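Local structure of 1,3,6,8-tetrahydroxynaphthalene synthase (Streptomyces coelicolor, 1U0M) at the interface of chains A and B. The protein catalyses the iterative condensation of five malonyl-CoA units and the Claisen and aldol ring closures that give 1,3,6,8-tetrahydroxynaphthalene, working as a homodimeric type III polyketide synthase. Coordinates in Å, arbitrary orientation; residue numbers count along the deposited sequence, not the author numbering. Chains: chain A/B, putative polyketide synthase.

Contact 1: the interface of chains A and B. Residues chain A 114, 142-145, 230, 232, 343; chain B 119-120.
B:Met119 reaches out of its own subunit and into chain A, its side chain running between A:Tyr232 and A:Pro343 toward the start of the 3-10 helix 145-147. Polar contacts hold its backbone. The amide N of A:Tyr232, in strand 230-235, donates to the carbonyl O of B:Met119 at 2.9 Å. A bridging water touches A:Tyr232 O and lies 3.1 Å from B:Met119 N, so the strand edge is tied to both polar groups of the methionine backbone. Within chain A, the phenol OH of A:Tyr232 donates to A:Cys114 O at 2.8 Å, coming from above the carbonyl plane; this fixes the far end of the ring.

The remaining contacts are apolar. CG of B:Met119 stands anti to its backbone N (chi1 173°), which sends the chain away from the strand and into chain A. There CG meets A:Pro343 CG at 3.5 Å, the proline ring lying obliquely across the thioether chain. The tyrosine runs alongside in the same direction, and its CD1 comes to 3.8 Å from B:Met119 SD. A bend at chi3 (-91°) turns the methyl CE in among the backbone of A:Ala142 to A:Gly145; its exact position is doubtful, because as modelled it clashes with A:Cys114 CB. Next in the chain, B:Pro120, which follows a cis peptide bond, packs CB on A:Pro343 CB at 3.7 Å.

The patch thus places a residue of one subunit close to A:Cys146, the nucleophilic cysteine of the other. B:Met119 is the methionine that enzymes of the chalcone synthase family lend across the dimer to line the partner's active-site cavity.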
# COMPACT_ATOMS: atom_id res chain seq x y z
N CYS A 114 1.28 8.58 -3.67
CA CYS A 114 1.00 9.10 -2.34
C CYS A 114 0.33 10.46 -2.44
O CYS A 114 0.11 11.14 -1.44
CB CYS A 114 2.30 9.24 -1.54
SG CYS A 114 3.46 10.43 -2.20
N ALA A 142 0.58 3.18 -1.10
CA ALA A 142 0.41 4.63 -1.05
C ALA A 142 1.18 5.30 0.08
O ALA A 142 1.25 6.51 0.13
CB ALA A 142 -1.07 4.97 -0.92
N GLN A 143 1.79 4.51 0.95
CA GLN A 143 2.49 5.07 2.10
C GLN A 143 4.01 5.11 2.12
O GLN A 143 4.60 5.15 3.19
CB GLN A 143 1.99 4.35 3.35
CG GLN A 143 0.49 4.42 3.53
CD GLN A 143 -0.03 3.32 4.43
OE1 GLN A 143 -0.13 2.16 4.03
NE2 GLN A 143 -0.37 3.68 5.66
N LEU A 144 4.65 5.11 0.95
CA LEU A 144 6.11 5.15 0.90
C LEU A 144 6.69 6.37 0.19
O LEU A 144 7.90 6.45 -0.02
CB LEU A 144 6.65 3.87 0.28
CG LEU A 144 6.58 2.67 1.23
CD1 LEU A 144 7.03 1.41 0.52
CD2 LEU A 144 7.43 2.93 2.45
N GLY A 145 5.83 7.32 -0.17
CA GLY A 145 6.26 8.55 -0.82
C GLY A 145 7.41 8.56 -1.82
O GLY A 145 7.40 7.81 -2.81
N ILE A 230 9.89 12.93 7.34
CA ILE A 230 9.31 13.11 6.01
C ILE A 230 7.95 12.41 6.10
O ILE A 230 7.84 11.20 5.91
CB ILE A 230 10.17 12.47 4.91
CG1 ILE A 230 11.65 12.85 5.12
CG2 ILE A 230 9.71 12.96 3.55
CD1 ILE A 230 12.60 12.32 4.06
N TYR A 232 3.25 12.92 6.30
CA TYR A 232 2.02 13.60 5.98
C TYR A 232 1.22 13.92 7.24
O TYR A 232 1.15 13.10 8.15
CB TYR A 232 1.14 12.70 5.09
CG TYR A 232 1.28 12.90 3.60
CD1 TYR A 232 0.86 11.91 2.71
CD2 TYR A 232 1.79 14.07 3.07
CE1 TYR A 232 0.94 12.08 1.34
CE2 TYR A 232 1.88 14.27 1.69
CZ TYR A 232 1.45 13.26 0.83
OH TYR A 232 1.48 13.44 -0.53
N PRO A 343 9.64 8.66 3.21
CA PRO A 343 9.04 8.39 4.52
C PRO A 343 9.66 7.21 5.28
O PRO A 343 9.76 6.10 4.75
CB PRO A 343 7.58 8.15 4.17
CG PRO A 343 7.36 9.14 3.08
CD PRO A 343 8.59 8.97 2.22
N MET B 119 1.53 8.39 6.66
CA MET B 119 2.74 8.22 5.88
C MET B 119 3.88 8.91 6.62
O MET B 119 3.83 10.11 6.83
CB MET B 119 2.61 8.84 4.50
CG MET B 119 3.93 8.80 3.76
SD MET B 119 3.87 9.59 2.18
CE MET B 119 3.42 8.21 1.19
N PRO B 120 4.92 8.15 6.99
CA PRO B 120 5.03 6.72 6.74
C PRO B 120 3.97 5.93 7.51
O PRO B 120 3.34 6.48 8.41
CB PRO B 120 6.44 6.41 7.24
CG PRO B 120 6.56 7.32 8.41
CD PRO B 120 6.04 8.62 7.84
O HOH W 1 1.13 10.64 8.70

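Contact 2: the interface of chains A and B. Residues chain A 117-118, 121, 140-143; chain B 117, 140, 142-143.
B:Gln143 lies against A:Phe117, A:Met118, A:Ser121 and A:Pro140, and it can be followed outward from its backbone. Its CB sits 3.7 Å from A:Met118 O, and CG comes nearer the same oxygen, at 3.3 Å. CG is anti to the carbonyl carbon (chi1 -56°), and the chain stays extended beyond it, passing the phenyl ring of A:Phe117 in the opposite direction; CG is 3.7 Å from the ring's CE2. The amide plane is turned 27° from that ring. At CD, with A:Ser121 CB lying against it and NE2, the two amide atoms part company. NE2 donates to A:Met118 O at 2.8 Å, on a lone pair in the carbonyl plane, although the acceptor is tilted out of the glutamine's own amide plane. OE1 turns toward A:Pro140 CB and A:Ala142 CB and is bonded to water 4 at 2.8 Å. That water also touches A:Pro140 O and B:Ala142 N, joining the amide to backbone of both chains. An alanine here would probably leave A:Met118 O without its cross-subunit donor, deprive water 4 of a partner and open a gap beside A:Phe117.

Its symmetry mate, A:Gln143, meets water 3 through OE1, and this water in turn contacts B:Pro140 O at 2.7 Å. Alongside, the rings of A:Phe117 and B:Phe117 meet edge to face, their planes 69° apart and CD2 to CD2 at 3.8 Å, and each also packs on the partner's glutamine. A further water, water 2, links A:Ser121 N and OG to B:Gln143 O.

The meeting of A:Phe117 with B:Phe117 marks this as the neighbourhood of the dimer two-fold. The patch joins the subunits of the homodimer, with apolar packing and water bridges working side by side.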
# COMPACT_ATOMS: atom_id res chain seq x y z
N PHE A 117 -5.84 9.45 -2.82
CA PHE A 117 -6.24 8.20 -2.25
C PHE A 117 -7.52 7.64 -2.79
O PHE A 117 -8.55 8.31 -2.82
CB PHE A 117 -6.34 8.33 -0.73
CG PHE A 117 -6.61 7.04 -0.05
CD1 PHE A 117 -7.92 6.63 0.19
CD2 PHE A 117 -5.56 6.19 0.29
CE1 PHE A 117 -8.17 5.40 0.76
CE2 PHE A 117 -5.81 4.95 0.87
CZ PHE A 117 -7.10 4.55 1.11
N MET A 118 -7.46 6.40 -3.23
CA MET A 118 -8.64 5.74 -3.73
C MET A 118 -8.63 4.24 -3.43
O MET A 118 -7.58 3.59 -3.42
CB MET A 118 -8.82 6.02 -5.24
CG MET A 118 -7.58 5.93 -6.12
SD MET A 118 -7.87 6.48 -7.87
CE MET A 118 -9.14 5.28 -8.38
N SER A 121 -7.55 0.78 -5.59
CA SER A 121 -6.59 1.64 -6.26
C SER A 121 -6.89 1.50 -7.74
O SER A 121 -7.80 0.76 -8.13
CB SER A 121 -5.17 1.19 -5.96
OG SER A 121 -4.93 -0.08 -6.50
N PRO A 140 -0.82 -2.29 -4.50
CA PRO A 140 -0.87 -0.83 -4.35
C PRO A 140 -0.19 -0.37 -3.07
O PRO A 140 -0.50 -0.85 -1.99
CB PRO A 140 -2.37 -0.55 -4.36
CG PRO A 140 -2.92 -1.73 -3.65
CD PRO A 140 -2.15 -2.89 -4.23
N ILE A 141 0.74 0.56 -3.20
CA ILE A 141 1.42 1.10 -2.03
C ILE A 141 1.32 2.63 -2.05
O ILE A 141 1.90 3.29 -2.91
CB ILE A 141 2.89 0.70 -2.00
CG1 ILE A 141 3.00 -0.83 -2.08
CG2 ILE A 141 3.54 1.21 -0.72
CD1 ILE A 141 4.42 -1.35 -2.02
N ALA A 142 0.58 3.18 -1.10
CA ALA A 142 0.41 4.63 -1.05
C ALA A 142 1.18 5.30 0.08
O ALA A 142 1.25 6.51 0.13
CB ALA A 142 -1.07 4.97 -0.92
N GLN A 143 1.79 4.51 0.95
CA GLN A 143 2.49 5.07 2.10
C GLN A 143 4.01 5.11 2.12
O GLN A 143 4.60 5.15 3.19
CB GLN A 143 1.99 4.35 3.35
CG GLN A 143 0.49 4.42 3.53
CD GLN A 143 -0.03 3.32 4.43
OE1 GLN A 143 -0.13 2.16 4.03
NE2 GLN A 143 -0.37 3.68 5.66
N PHE B 117 -5.22 6.68 7.62
CA PHE B 117 -4.11 6.88 6.72
C PHE B 117 -2.93 7.62 7.33
O PHE B 117 -3.09 8.68 7.94
CB PHE B 117 -4.59 7.60 5.46
CG PHE B 117 -3.54 7.70 4.40
CD1 PHE B 117 -2.63 8.75 4.39
CD2 PHE B 117 -3.42 6.70 3.45
CE1 PHE B 117 -1.62 8.81 3.44
CE2 PHE B 117 -2.40 6.75 2.48
CZ PHE B 117 -1.51 7.81 2.48
N PRO B 140 3.53 -1.73 3.17
CA PRO B 140 2.23 -1.28 3.68
C PRO B 140 1.18 -1.16 2.58
O PRO B 140 1.41 -0.52 1.56
CB PRO B 140 2.58 0.07 4.29
CG PRO B 140 3.56 0.60 3.29
CD PRO B 140 4.45 -0.59 3.01
N ALA B 142 -2.86 -0.12 1.93
CA ALA B 142 -4.09 0.45 2.49
C ALA B 142 -5.29 0.43 1.56
O ALA B 142 -6.39 0.75 2.00
CB ALA B 142 -3.82 1.89 2.92
N GLN B 143 -5.09 0.08 0.30
CA GLN B 143 -6.16 0.10 -0.69
C GLN B 143 -6.78 -1.23 -1.12
O GLN B 143 -7.36 -1.32 -2.21
CB GLN B 143 -5.64 0.85 -1.92
CG GLN B 143 -5.15 2.26 -1.59
CD GLN B 143 -4.23 2.85 -2.65
OE1 GLN B 143 -3.05 2.48 -2.76
NE2 GLN B 143 -4.75 3.78 -3.42
O HOH W 2 -6.77 -1.66 -4.87
O HOH W 3 0.34 1.98 1.25
O HOH W 4 -2.31 0.84 -0.65

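The C-alpha centres of contact 1 and contact 2 are about 10 Å apart, and A:Ala142 and A:Gln143 belong to both. Contact 1 is centred about 6 Å from the active-site A:Cys146, contact 2 about 13 Å. The shared pair follows strand 137-141 and precedes the short 3-10 helix 145-147 that carries the cysteine, so a continuous stretch of chain connects the symmetric core of the dimer to the catalytic residue. Because the interface is two-fold symmetric, each active site has the same surroundings, and dimer formation is probably needed to complete both of them.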